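Local atomic coordinates of beta-galactosidase (Geobacillus stearothermophilus, PDB entry 4OIF), a protein that probably hydrolyses terminal non-reducing beta-D-galactose residues of beta-D-galactosides, as a zinc-containing, homotrimeric member of glycoside hydrolase family 42. Residues Q34-L39 with Q361-R366; G51-S56 with S90-A95; K72-I77 with G145-L150; L327-K332 with G367-F372. All coordinates share one frame; numbering follows the deposited sequence. Where two conformers were deposited one is given.

Contact 1. Residues Q34-L39 with Q361-R366; sequences QADLEL and QWRKSR
Along the helix 30-42, A35 is the first residue to meet the loop 361-366, and it does so lightly, its CB lying 4.1 Å from NH2 of R363. D36 carries the polar load. Its CG stands beside the backbone N and anti to the carbonyl carbon (chi1 -83°), which brings OD1 to three N-H groups at once. NE1 of W362 donates to D36 OD1 over 2.7 Å; the oxygen lies in the indole plane but is approached from well above the carboxylate plane. R363 comes side-on, NE and NH2 both donating to that same OD1, each over 2.8 Å; NE takes the syn lone pair, whereas NH2 arrives from above the carboxylate. A bend at chi3 (-75°) turns the guanidinium into this position after an extended start. Three N-H donors, two of them from the cationic guanidinium, would be expected to favour the ionised carboxylate. Both segments belong to the TIM-barrel domain: the helix 30-42 follows strand 16-21, and the loop follows strand 356-359, its parallel neighbour in the barrel sheet. An alanine in place of D36 would leave the indole N-H and the NE and NH2 of R363 without their shared acceptor and probably loosen the loop from the helix. D36 OD2 is bonded by Y21, and R363 NH1 by N381, so both ends of the salt bridge are tied further into the domain. One helical turn on, L39 points its CB at the far rim of the indole, 3.7 Å from CZ2 of W362, while its carbonyl O lies at the ring edge, 3.5 Å from CH2.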
loop_
_atom_site.group_PDB
_atom_site.type_symbol
_atom_site.label_atom_id
_atom_site.label_comp_id
_atom_site.label_asym_id
_atom_site.label_seq_id
_atom_site.Cartn_x
_atom_site.Cartn_y
_atom_site.Cartn_z
ATOM N N GLN A 34 -4.100 43.616 -18.081
ATOM C CA GLN A 34 -5.115 44.473 -18.668
ATOM C C GLN A 34 -6.344 43.649 -19.048
ATOM O O GLN A 34 -7.480 44.058 -18.810
ATOM C CB GLN A 34 -4.552 45.200 -19.882
ATOM C CG GLN A 34 -5.372 46.380 -20.353
ATOM C CD GLN A 34 -4.568 47.281 -21.279
ATOM O OE1 GLN A 34 -3.332 47.238 -21.290
ATOM N NE2 GLN A 34 -5.264 48.106 -22.060
ATOM N N ALA A 35 -6.107 42.475 -19.615
ATOM C CA ALA A 35 -7.203 41.632 -20.054
ATOM C C ALA A 35 -8.010 41.170 -18.848
ATOM O O ALA A 35 -9.236 41.081 -18.905
ATOM C CB ALA A 35 -6.677 40.442 -20.850
ATOM N N ASP A 36 -7.303 40.897 -17.755
ATOM C CA ASP A 36 -7.910 40.505 -16.490
ATOM C C ASP A 36 -9.058 41.428 -16.071
ATOM O O ASP A 36 -10.108 40.956 -15.646
ATOM C CB ASP A 36 -6.847 40.477 -15.381
ATOM C CG ASP A 36 -6.066 39.170 -15.352
ATOM O OD1 ASP A 36 -6.585 38.159 -15.874
ATOM O OD2 ASP A 36 -4.937 39.156 -14.805
ATOM N N LEU A 37 -8.855 42.737 -16.194
ATOM C CA LEU A 37 -9.839 43.701 -15.719
ATOM C C LEU A 37 -11.108 43.669 -16.584
ATOM O O LEU A 37 -12.242 43.617 -16.069
ATOM C CB LEU A 37 -9.219 45.100 -15.682
ATOM C CG LEU A 37 -8.020 45.296 -14.733
ATOM C CD1 LEU A 37 -7.388 46.698 -14.829
ATOM C CD2 LEU A 37 -8.413 44.984 -13.293
ATOM N N GLU A 38 -10.906 43.668 -17.898
ATOM C CA GLU A 38 -11.992 43.564 -18.866
ATOM C C GLU A 38 -12.795 42.291 -18.637
ATOM O O GLU A 38 -14.032 42.310 -18.602
ATOM C CB GLU A 38 -11.435 43.599 -20.295
ATOM C CG GLU A 38 -10.661 44.883 -20.611
ATOM C CD GLU A 38 -9.626 44.725 -21.710
ATOM O OE1 GLU A 38 -9.487 43.612 -22.265
ATOM O OE2 GLU A 38 -8.930 45.724 -22.006
ATOM N N LEU A 39 -12.094 41.181 -18.448
ATOM C CA LEU A 39 -12.779 39.904 -18.255
ATOM C C LEU A 39 -13.473 39.853 -16.889
ATOM O O LEU A 39 -14.487 39.176 -16.709
ATOM C CB LEU A 39 -11.803 38.742 -18.408
ATOM C CG LEU A 39 -11.065 38.687 -19.746
ATOM C CD1 LEU A 39 -10.599 37.262 -20.070
ATOM C CD2 LEU A 39 -11.898 39.270 -20.879
ATOM N N GLN A 361 -9.228 29.357 -9.309
ATOM C CA GLN A 361 -8.711 30.704 -9.105
ATOM C C GLN A 361 -9.248 31.587 -10.241
ATOM O O GLN A 361 -10.100 31.146 -11.011
ATOM C CB GLN A 361 -7.174 30.712 -9.079
ATOM C CG GLN A 361 -6.523 30.136 -10.326
ATOM C CD GLN A 361 -4.995 30.186 -10.282
ATOM O OE1 GLN A 361 -4.405 31.144 -9.784
ATOM N NE2 GLN A 361 -4.353 29.152 -10.820
ATOM N N TRP A 362 -8.770 32.823 -10.352
ATOM C CA TRP A 362 -9.229 33.680 -11.436
ATOM C C TRP A 362 -8.680 33.212 -12.775
ATOM O O TRP A 362 -9.432 32.955 -13.717
ATOM C CB TRP A 362 -8.821 35.132 -11.215
ATOM C CG TRP A 362 -9.016 35.953 -12.455
ATOM C CD1 TRP A 362 -8.041 36.469 -13.264
ATOM C CD2 TRP A 362 -10.268 36.309 -13.058
ATOM N NE1 TRP A 362 -8.608 37.141 -14.319
ATOM C CE2 TRP A 362 -9.973 37.062 -14.215
ATOM C CE3 TRP A 362 -11.610 36.069 -12.728
ATOM C CZ2 TRP A 362 -10.974 37.585 -15.041
ATOM C CZ3 TRP A 362 -12.600 36.586 -13.547
ATOM C CH2 TRP A 362 -12.276 37.328 -14.693
ATOM N N ARG A 363 -7.357 33.124 -12.849
ATOM C CA ARG A 363 -6.674 32.729 -14.069
ATOM C C ARG A 363 -5.744 31.541 -13.816
ATOM O O ARG A 363 -4.977 31.540 -12.855
ATOM C CB ARG A 363 -5.887 33.918 -14.638
ATOM C CG ARG A 363 -5.272 33.665 -16.006
ATOM C CD ARG A 363 -4.453 34.865 -16.503
ATOM N NE ARG A 363 -5.300 35.969 -16.955
ATOM C CZ ARG A 363 -5.830 36.076 -18.177
ATOM N NH1 ARG A 363 -5.618 35.144 -19.111
ATOM N NH2 ARG A 363 -6.586 37.124 -18.463
ATOM N N LYS A 364 -5.813 30.539 -14.686
ATOM C CA LYS A 364 -4.946 29.370 -14.587
ATOM C C LYS A 364 -3.475 29.736 -14.538
ATOM O O LYS A 364 -3.009 30.615 -15.271
ATOM C CB LYS A 364 -5.191 28.410 -15.760
ATOM C CG LYS A 364 -6.545 27.698 -15.663
ATOM C CD LYS A 364 -6.716 26.607 -16.704
ATOM C CE LYS A 364 -8.058 25.910 -16.537
ATOM N NZ LYS A 364 -8.409 25.099 -17.743
ATOM N N SER A 365 -2.756 29.057 -13.652
ATOM C CA SER A 365 -1.306 29.127 -13.611
ATOM C C SER A 365 -0.728 28.578 -14.904
ATOM O O SER A 365 -1.178 27.568 -15.399
ATOM C CB SER A 365 -0.766 28.343 -12.412
ATOM O OG SER A 365 -1.078 29.007 -11.206
ATOM N N ARG A 366 0.276 29.229 -15.459
ATOM C CA ARG A 366 0.816 28.719 -16.702
ATOM C C ARG A 366 1.666 27.481 -16.477
ATOM O O ARG A 366 1.777 26.616 -17.352
ATOM C CB ARG A 366 1.642 29.776 -17.406
ATOM C CG ARG A 366 1.963 29.372 -18.813
ATOM C CD ARG A 366 2.673 30.469 -19.528
ATOM N NE ARG A 366 3.066 30.047 -20.859
ATOM C CZ ARG A 366 4.027 30.638 -21.548
ATOM N NH1 ARG A 366 4.681 31.667 -21.013
ATOM N NH2 ARG A 366 4.341 30.199 -22.756
#

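Contact 2. Residues G51-S56 with S90-A95; sequences GVFAWS and SGARPA
One face of the W55 indole carries P94: CD of the proline lies 3.8 Å from the centroid of the five-membered ring of W55, 21° off its normal, a CH-pi contact over the face. Proline CG sits beside it, 3.7 Å from both CG and CD1 of W55. The six-membered part of the indole reaches further back along the other segment, CE3 lying 4.1 Å from CA of R93. The F53 ring is met at its edge, with CD1 3.7 Å from CB of A92 and CE1 close to the carbonyl carbon of G91; one face of this ring is lined by CG1 of V52. The two segments are loops that follow the neighbouring parallel strands 47-50 and 83-87 of the TIM barrel, each leading into a short helix, with A54 and P94 at the N-cap positions. W55 sets its CG anti to the backbone N (chi1 -160°), so that the W55 and P94 side chains cross at about a right angle, while its NE1 bonds to E59. An alanine in place of W55 would remove the platform under P94 and the NE1 bond to E59, and would probably loosen the packing of the two loops. Between V52 and G91 a water bridges the backbones, donating to V52 O over 2.6 Å and accepting from G91 N over 2.8 Å. The backbone passes close to the phenyl ring at G91, where a CB position lies only 3.2 Å from CE1 of F53. F53 also neighbours R119 and N157, predicted to bind substrate, and its ring meets W196 of a second subunit.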
loop_
_atom_site.group_PDB
_atom_site.type_symbol
_atom_site.label_atom_id
_atom_site.label_comp_id
_atom_site.label_asym_id
_atom_site.label_seq_id
_atom_site.Cartn_x
_atom_site.Cartn_y
_atom_site.Cartn_z
ATOM N N GLY A 51 -2.618 38.150 -2.882
ATOM C CA GLY A 51 -1.432 38.016 -2.057
ATOM C C GLY A 51 -1.241 36.728 -1.273
ATOM O O GLY A 51 -0.357 36.676 -0.418
ATOM N N VAL A 52 -2.033 35.689 -1.555
ATOM C CA VAL A 52 -2.009 34.475 -0.725
ATOM C C VAL A 52 -0.620 33.820 -0.726
ATOM O O VAL A 52 -0.130 33.359 0.308
ATOM C CB VAL A 52 -3.073 33.444 -1.171
ATOM C CG1 VAL A 52 -3.082 32.251 -0.236
ATOM C CG2 VAL A 52 -4.445 34.078 -1.184
ATOM N N PHE A 53 0.032 33.815 -1.879
ATOM C CA PHE A 53 1.369 33.263 -1.959
ATOM C C PHE A 53 2.338 34.270 -2.549
ATOM O O PHE A 53 3.240 33.910 -3.308
ATOM C CB PHE A 53 1.350 31.971 -2.772
ATOM C CG PHE A 53 0.420 30.938 -2.210
ATOM C CD1 PHE A 53 0.760 30.237 -1.059
ATOM C CD2 PHE A 53 -0.802 30.690 -2.802
ATOM C CE1 PHE A 53 -0.094 29.290 -0.517
ATOM C CE2 PHE A 53 -1.664 29.744 -2.266
ATOM C CZ PHE A 53 -1.310 29.048 -1.115
ATOM N N ALA A 54 2.176 35.532 -2.158
ATOM C CA ALA A 54 2.908 36.628 -2.790
ATOM C C ALA A 54 4.118 37.145 -2.003
ATOM O O ALA A 54 4.662 38.204 -2.337
ATOM C CB ALA A 54 1.958 37.766 -3.062
ATOM N N TRP A 55 4.557 36.397 -0.992
ATOM C CA TRP A 55 5.669 36.842 -0.155
ATOM C C TRP A 55 6.928 37.105 -0.984
ATOM O O TRP A 55 7.563 38.162 -0.879
ATOM C CB TRP A 55 5.966 35.812 0.941
ATOM C CG TRP A 55 6.744 36.387 2.114
ATOM C CD1 TRP A 55 7.579 37.468 2.097
ATOM C CD2 TRP A 55 6.740 35.911 3.469
ATOM N NE1 TRP A 55 8.103 37.688 3.350
ATOM C CE2 TRP A 55 7.599 36.752 4.211
ATOM C CE3 TRP A 55 6.096 34.854 4.124
ATOM C CZ2 TRP A 55 7.829 36.571 5.572
ATOM C CZ3 TRP A 55 6.324 34.681 5.479
ATOM C CH2 TRP A 55 7.182 35.536 6.189
ATOM N N SER A 56 7.274 36.138 -1.818
ATOM C CA SER A 56 8.457 36.245 -2.643
ATOM C C SER A 56 8.331 37.403 -3.638
ATOM O O SER A 56 9.335 37.945 -4.085
ATOM C CB SER A 56 8.701 34.917 -3.362
ATOM O OG SER A 56 9.561 35.074 -4.465
ATOM N N SER A 90 1.802 34.110 4.839
ATOM C CA SER A 90 2.494 33.076 5.620
ATOM C C SER A 90 2.327 31.656 5.052
ATOM O O SER A 90 3.091 30.761 5.399
ATOM C CB SER A 90 2.018 33.100 7.073
ATOM O OG SER A 90 0.629 32.847 7.150
ATOM N N GLY A 91 1.340 31.461 4.184
ATOM C CA GLY A 91 1.125 30.184 3.523
ATOM C C GLY A 91 2.320 29.585 2.793
ATOM O O GLY A 91 2.404 28.371 2.645
ATOM N N ALA A 92 3.246 30.417 2.334
ATOM C CA ALA A 92 4.465 29.906 1.698
ATOM C C ALA A 92 5.648 30.870 1.824
ATOM O O ALA A 92 5.672 31.934 1.185
ATOM C CB ALA A 92 4.202 29.589 0.223
ATOM N N ARG A 93 6.643 30.490 2.621
ATOM C CA ARG A 93 7.805 31.341 2.858
ATOM C C ARG A 93 8.750 31.295 1.652
ATOM O O ARG A 93 8.868 30.265 0.985
ATOM C CB ARG A 93 8.516 30.916 4.161
ATOM C CG ARG A 93 9.666 29.883 4.031
ATOM C CD ARG A 93 9.218 28.422 4.021
ATOM N NE ARG A 93 8.619 28.017 2.744
ATOM C CZ ARG A 93 8.259 26.766 2.437
ATOM N NH1 ARG A 93 8.445 25.779 3.306
ATOM N NH2 ARG A 93 7.711 26.499 1.258
ATOM N N PRO A 94 9.422 32.416 1.355
ATOM C CA PRO A 94 10.403 32.432 0.256
ATOM C C PRO A 94 11.595 31.502 0.504
ATOM O O PRO A 94 11.886 31.174 1.657
ATOM C CB PRO A 94 10.851 33.895 0.214
ATOM C CG PRO A 94 9.703 34.654 0.848
ATOM C CD PRO A 94 9.192 33.758 1.917
ATOM N N ALA A 95 12.279 31.082 -0.560
ATOM C CA ALA A 95 13.439 30.208 -0.406
ATOM C C ALA A 95 14.589 30.860 0.404
ATOM O O ALA A 95 15.342 30.147 1.118
ATOM C CB ALA A 95 13.929 29.768 -1.760
HETATM O O HOH W 1 -0.600 32.877 2.834
#

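Contact 3. Residues K72-I77 with G145-L150; sequences KVFDDI and GDHPAL
This contact belongs to the outer layer of the TIM-barrel domain, where helix 68-79 packs against the turn that joins helix 127-144 to strand 150-154. H147 projects toward the helix with its CG anti to the backbone N (chi1 -165°). Its NE2 donates to OD1 of D75 over 2.9 Å, nearly straight at 169° and in the plane of the imidazole, meeting the oxygen almost along its C-O axis. ND1 of H147 accepts the backbone N-H of A149, with N 3.0 Å away. With both nitrogens engaged in plane, the rotation of the imidazole is fixed, and the proton is placed on NE2; the carboxylate would probably favour it there. F74 then covers one face of the imidazole: its CB lies 3.9 Å from the centroid of H147, a CH-pi contact, and its phenyl ring turns an edge toward that face in a T-shaped pair with planes at 61°. F74 CD2 packs on CB of A149, 4.3 Å away. The F74 side chain also touches V84 and L86 of strand 83-87, and its ring stacks with Y144. H147 to L150 form a type I beta turn, a helix-to-strand connection of the beta/alpha barrel.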
loop_
_atom_site.group_PDB
_atom_site.type_symbol
_atom_site.label_atom_id
_atom_site.label_comp_id
_atom_site.label_asym_id
_atom_site.label_seq_id
_atom_site.Cartn_x
_atom_site.Cartn_y
_atom_site.Cartn_z
ATOM N N LYS A 72 -0.757 48.966 -7.572
ATOM C CA LYS A 72 -1.448 49.102 -8.836
ATOM C C LYS A 72 -2.607 48.121 -8.913
ATOM O O LYS A 72 -3.652 48.460 -9.455
ATOM C CB LYS A 72 -0.499 48.922 -10.020
ATOM C CG LYS A 72 -1.239 48.852 -11.348
ATOM C CD LYS A 72 -0.528 49.588 -12.473
ATOM C CE LYS A 72 -1.337 49.509 -13.766
ATOM N NZ LYS A 72 -1.553 48.094 -14.200
ATOM N N VAL A 73 -2.442 46.923 -8.359
ATOM C CA VAL A 73 -3.563 45.980 -8.308
ATOM C C VAL A 73 -4.755 46.545 -7.508
ATOM O O VAL A 73 -5.897 46.476 -7.974
ATOM C CB VAL A 73 -3.123 44.609 -7.720
ATOM C CG1 VAL A 73 -4.327 43.782 -7.245
ATOM C CG2 VAL A 73 -2.294 43.839 -8.747
ATOM N N PHE A 74 -4.491 47.112 -6.326
ATOM C CA PHE A 74 -5.555 47.667 -5.474
ATOM C C PHE A 74 -6.288 48.773 -6.190
ATOM O O PHE A 74 -7.538 48.808 -6.222
ATOM C CB PHE A 74 -5.003 48.216 -4.160
ATOM C CG PHE A 74 -5.058 47.239 -3.014
ATOM C CD1 PHE A 74 -4.062 46.284 -2.848
ATOM C CD2 PHE A 74 -6.091 47.293 -2.091
ATOM C CE1 PHE A 74 -4.102 45.390 -1.795
ATOM C CE2 PHE A 74 -6.137 46.401 -1.036
ATOM C CZ PHE A 74 -5.134 45.446 -0.887
ATOM N N ASP A 75 -5.502 49.670 -6.784
ATOM C CA ASP A 75 -6.096 50.786 -7.508
ATOM C C ASP A 75 -6.926 50.297 -8.693
ATOM O O ASP A 75 -8.047 50.740 -8.874
ATOM C CB ASP A 75 -5.027 51.777 -7.964
ATOM C CG ASP A 75 -4.525 52.648 -6.821
ATOM O OD1 ASP A 75 -5.150 52.614 -5.733
ATOM O OD2 ASP A 75 -3.513 53.365 -7.006
ATOM N N ASP A 76 -6.379 49.371 -9.472
ATOM C CA ASP A 76 -7.031 48.862 -10.681
ATOM C C ASP A 76 -8.332 48.134 -10.382
ATOM O O ASP A 76 -9.323 48.287 -11.096
ATOM C CB ASP A 76 -6.102 47.909 -11.444
ATOM C CG ASP A 76 -5.030 48.632 -12.206
ATOM O OD1 ASP A 76 -5.133 49.863 -12.326
ATOM O OD2 ASP A 76 -4.099 47.978 -12.709
ATOM N N ILE A 77 -8.318 47.306 -9.347
ATOM C CA ILE A 77 -9.510 46.554 -9.014
ATOM C C ILE A 77 -10.549 47.531 -8.515
ATOM O O ILE A 77 -11.730 47.414 -8.872
ATOM C CB ILE A 77 -9.210 45.465 -7.983
ATOM C CG1 ILE A 77 -8.498 44.306 -8.677
ATOM C CG2 ILE A 77 -10.485 44.983 -7.279
ATOM C CD1 ILE A 77 -7.923 43.320 -7.720
ATOM N N GLY A 145 -4.338 49.370 4.634
ATOM C CA GLY A 145 -5.399 49.330 5.615
ATOM C C GLY A 145 -6.504 50.341 5.407
ATOM O O GLY A 145 -7.664 50.067 5.715
ATOM N N ASP A 146 -6.157 51.505 4.863
ATOM C CA ASP A 146 -7.146 52.558 4.648
ATOM C C ASP A 146 -7.609 52.638 3.191
ATOM O O ASP A 146 -8.343 53.542 2.810
ATOM C CB ASP A 146 -6.591 53.912 5.095
ATOM C CG ASP A 146 -5.430 54.385 4.241
ATOM O OD1 ASP A 146 -4.836 53.562 3.508
ATOM O OD2 ASP A 146 -5.101 55.590 4.323
ATOM N N HIS A 147 -7.190 51.681 2.375
ATOM C CA HIS A 147 -7.582 51.692 0.973
ATOM C C HIS A 147 -9.048 51.279 0.866
ATOM O O HIS A 147 -9.464 50.297 1.480
ATOM C CB HIS A 147 -6.706 50.762 0.144
ATOM C CG HIS A 147 -6.815 50.985 -1.332
ATOM N ND1 HIS A 147 -7.941 50.650 -2.054
ATOM C CD2 HIS A 147 -5.931 51.497 -2.223
ATOM C CE1 HIS A 147 -7.751 50.961 -3.324
ATOM N NE2 HIS A 147 -6.539 51.470 -3.455
ATOM N N PRO A 148 -9.838 52.028 0.081
ATOM C CA PRO A 148 -11.280 51.770 -0.054
ATOM C C PRO A 148 -11.632 50.375 -0.610
ATOM O O PRO A 148 -12.686 49.846 -0.265
ATOM C CB PRO A 148 -11.744 52.873 -1.006
ATOM C CG PRO A 148 -10.507 53.321 -1.718
ATOM C CD PRO A 148 -9.398 53.174 -0.733
ATOM N N ALA A 149 -10.771 49.784 -1.434
ATOM C CA ALA A 149 -11.031 48.441 -1.958
ATOM C C ALA A 149 -10.863 47.334 -0.920
ATOM O O ALA A 149 -11.329 46.215 -1.131
ATOM C CB ALA A 149 -10.138 48.152 -3.150
ATOM N N LEU A 150 -10.208 47.631 0.196
ATOM C CA LEU A 150 -9.949 46.592 1.194
ATOM C C LEU A 150 -11.234 46.130 1.851
ATOM O O LEU A 150 -11.997 46.940 2.362
ATOM C CB LEU A 150 -8.966 47.073 2.264
ATOM C CG LEU A 150 -8.636 45.979 3.287
ATOM C CD1 LEU A 150 -8.104 44.759 2.570
ATOM C CD2 LEU A 150 -7.644 46.458 4.351
#

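Contact 4. Residues L327-K332 with G367-F372; sequences LVNWHK and GSFEKF
N329 is the centre of the contact, its amide nitrogen reaching across to the loop 367-372. ND2 lies 2.8 Å from the carbonyl O of F369, but the N-H points poorly, at 119°, so this hydrogen bond is weak. The same ND2 donates to a water at 3.0 Å, and that water donates to OE2 of E370 over 2.6 Å, so one nitrogen serves both a backbone carbonyl and, through the water, a carboxylate. Alongside, the aliphatic part of E370 packs on the amide, CG standing 3.5 Å from ND2 of N329, with amide and carboxylate planes almost perpendicular at 84°. N329 reaches these partners with CG between the backbone N and the carbonyl carbon (chi1 62°), the crowded position; its CB faces the backbone of F372. E370 keeps its chain extended beyond CG, carrying the carboxylate out to the water. CD2 of L327 touches the carbonyl O of F372 at 3.7 Å. D510 of the second subunit forms a salt bridge with K371, and F195 of that subunit packs on E370. W330, next to N329 in sequence, is predicted to bind substrate, and E370 lies close to R119, another such residue, and to a bound glycerol, probably from the crystallisation liquor. The loops follow strands 319-322 and 356-359, consistent with the substrate pocket at the C-terminal ends of the barrel strands.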
loop_
_atom_site.group_PDB
_atom_site.type_symbol
_atom_site.label_atom_id
_atom_site.label_comp_id
_atom_site.label_asym_id
_atom_site.label_seq_id
_atom_site.Cartn_x
_atom_site.Cartn_y
_atom_site.Cartn_z
ATOM N N LEU A 327 -12.998 22.127 -12.913
ATOM C CA LEU A 327 -12.363 20.910 -12.394
ATOM C C LEU A 327 -11.202 21.274 -11.456
ATOM O O LEU A 327 -10.864 22.450 -11.333
ATOM C CB LEU A 327 -11.924 19.998 -13.565
ATOM C CG LEU A 327 -10.930 20.385 -14.684
ATOM C CD1 LEU A 327 -10.522 21.841 -14.680
ATOM C CD2 LEU A 327 -9.685 19.617 -14.528
ATOM N N VAL A 328 -10.640 20.285 -10.755
ATOM C CA VAL A 328 -9.424 20.511 -9.975
ATOM C C VAL A 328 -8.248 19.732 -10.580
ATOM O O VAL A 328 -8.372 19.152 -11.656
ATOM C CB VAL A 328 -9.594 20.120 -8.499
ATOM C CG1 VAL A 328 -10.707 20.936 -7.860
ATOM C CG2 VAL A 328 -9.858 18.628 -8.370
ATOM N N ASN A 329 -7.111 19.716 -9.892
ATOM C CA ASN A 329 -5.895 19.137 -10.470
ATOM C C ASN A 329 -5.423 17.903 -9.726
ATOM O O ASN A 329 -4.705 17.068 -10.276
ATOM C CB ASN A 329 -4.763 20.169 -10.470
ATOM C CG ASN A 329 -4.394 20.625 -9.059
ATOM O OD1 ASN A 329 -5.240 21.129 -8.320
ATOM N ND2 ASN A 329 -3.138 20.418 -8.674
ATOM N N TRP A 330 -5.841 17.799 -8.471
ATOM C CA TRP A 330 -5.243 16.866 -7.522
ATOM C C TRP A 330 -6.106 15.655 -7.224
ATOM O O TRP A 330 -5.748 14.849 -6.370
ATOM C CB TRP A 330 -4.932 17.591 -6.215
ATOM C CG TRP A 330 -6.116 18.324 -5.656
ATOM C CD1 TRP A 330 -6.586 19.555 -6.048
ATOM C CD2 TRP A 330 -6.991 17.875 -4.615
ATOM N NE1 TRP A 330 -7.695 19.895 -5.310
ATOM C CE2 TRP A 330 -7.962 18.885 -4.421
ATOM C CE3 TRP A 330 -7.045 16.723 -3.822
ATOM C CZ2 TRP A 330 -8.970 18.774 -3.468
ATOM C CZ3 TRP A 330 -8.049 16.617 -2.871
ATOM C CH2 TRP A 330 -9.001 17.633 -2.708
ATOM N N HIS A 331 -7.239 15.537 -7.916
ATOM C CA HIS A 331 -8.133 14.388 -7.755
ATOM C C HIS A 331 -7.676 13.221 -8.624
ATOM O O HIS A 331 -7.002 13.437 -9.626
ATOM C CB HIS A 331 -9.576 14.769 -8.098
ATOM C CG HIS A 331 -10.327 15.389 -6.960
ATOM N ND1 HIS A 331 -11.685 15.619 -7.000
ATOM C CD2 HIS A 331 -9.908 15.821 -5.745
ATOM C CE1 HIS A 331 -12.071 16.169 -5.863
ATOM N NE2 HIS A 331 -11.011 16.304 -5.085
ATOM N N LYS A 332 -8.033 11.996 -8.232
ATOM C CA LYS A 332 -7.661 10.796 -8.985
ATOM C C LYS A 332 -8.254 10.826 -10.386
ATOM O O LYS A 332 -7.684 10.280 -11.334
ATOM C CB LYS A 332 -8.118 9.534 -8.259
ATOM C CG LYS A 332 -7.282 9.189 -7.044
ATOM C CD LYS A 332 -7.533 7.760 -6.564
ATOM C CE LYS A 332 -8.957 7.558 -6.047
ATOM N NZ LYS A 332 -9.273 8.360 -4.823
ATOM N N GLY A 367 2.278 27.410 -15.301
ATOM C CA GLY A 367 3.146 26.297 -14.966
ATOM C C GLY A 367 2.917 25.861 -13.534
ATOM O O GLY A 367 2.073 26.430 -12.840
ATOM N N SER A 368 3.673 24.849 -13.117
ATOM C CA SER A 368 3.615 24.275 -11.767
ATOM C C SER A 368 2.340 23.514 -11.439
ATOM O O SER A 368 1.491 23.283 -12.296
ATOM C CB SER A 368 3.831 25.351 -10.709
ATOM O OG SER A 368 5.196 25.432 -10.350
ATOM N N PHE A 369 2.228 23.160 -10.163
ATOM C CA PHE A 369 1.354 22.105 -9.661
ATOM C C PHE A 369 -0.135 22.258 -10.007
ATOM O O PHE A 369 -0.857 21.262 -10.121
ATOM C CB PHE A 369 1.524 22.018 -8.129
ATOM C CG PHE A 369 1.371 20.634 -7.571
ATOM C CD1 PHE A 369 2.325 19.665 -7.820
ATOM C CD2 PHE A 369 0.271 20.298 -6.796
ATOM C CE1 PHE A 369 2.191 18.376 -7.302
ATOM C CE2 PHE A 369 0.126 19.012 -6.279
ATOM C CZ PHE A 369 1.087 18.050 -6.532
ATOM N N GLU A 370 -0.603 23.490 -10.168
ATOM C CA GLU A 370 -2.028 23.705 -10.399
ATOM C C GLU A 370 -2.297 24.425 -11.723
ATOM O O GLU A 370 -3.252 25.196 -11.845
ATOM C CB GLU A 370 -2.637 24.469 -9.218
ATOM C CG GLU A 370 -2.466 23.712 -7.893
ATOM C CD GLU A 370 -3.062 24.414 -6.671
ATOM O OE1 GLU A 370 -3.120 25.664 -6.622
ATOM O OE2 GLU A 370 -3.471 23.698 -5.740
ATOM N N LYS A 371 -1.461 24.151 -12.721
ATOM C CA LYS A 371 -1.616 24.764 -14.030
ATOM C C LYS A 371 -2.843 24.183 -14.737
ATOM O O LYS A 371 -3.335 24.752 -15.702
ATOM C CB LYS A 371 -0.347 24.581 -14.881
ATOM C CG LYS A 371 -0.147 23.197 -15.510
ATOM C CD LYS A 371 1.201 23.136 -16.229
ATOM C CE LYS A 371 1.401 21.854 -17.029
ATOM N NZ LYS A 371 1.635 20.660 -16.181
ATOM N N PHE A 372 -3.361 23.066 -14.243
ATOM C CA PHE A 372 -4.542 22.476 -14.854
ATOM C C PHE A 372 -5.714 22.487 -13.880
ATOM O O PHE A 372 -6.753 21.876 -14.139
ATOM C CB PHE A 372 -4.258 21.047 -15.317
ATOM C CG PHE A 372 -3.307 20.956 -16.479
ATOM C CD1 PHE A 372 -3.272 21.947 -17.447
ATOM C CD2 PHE A 372 -2.438 19.878 -16.598
ATOM C CE1 PHE A 372 -2.401 21.858 -18.519
ATOM C CE2 PHE A 372 -1.560 19.787 -17.670
ATOM C CZ PHE A 372 -1.544 20.774 -18.632
HETATM O O HOH W 2 -2.955 21.149 -5.811
#

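In the fold
From the N terminus, helix 30-42 opens contact 1, which closes only at 361-366, after the last barrel strand, 356-359, tying an early helix to the loop after that strand. Within that span contact 2 joins the loops after strands 47-50 and 83-87, and contact 3 ties helix 68-79 to the turn before strand 150-154. Contacts 2 and 3 alternate along the chain and so cross. Contact 4 starts at 327-332, inside the same long span, but ends at 367-372, beyond it, and thus crosses contact 1. L37 of contact 1 packs on D76 of contact 3, and S365 on K371 of contact 4. Contacts 1, 2 and 4 also touch the second subunit.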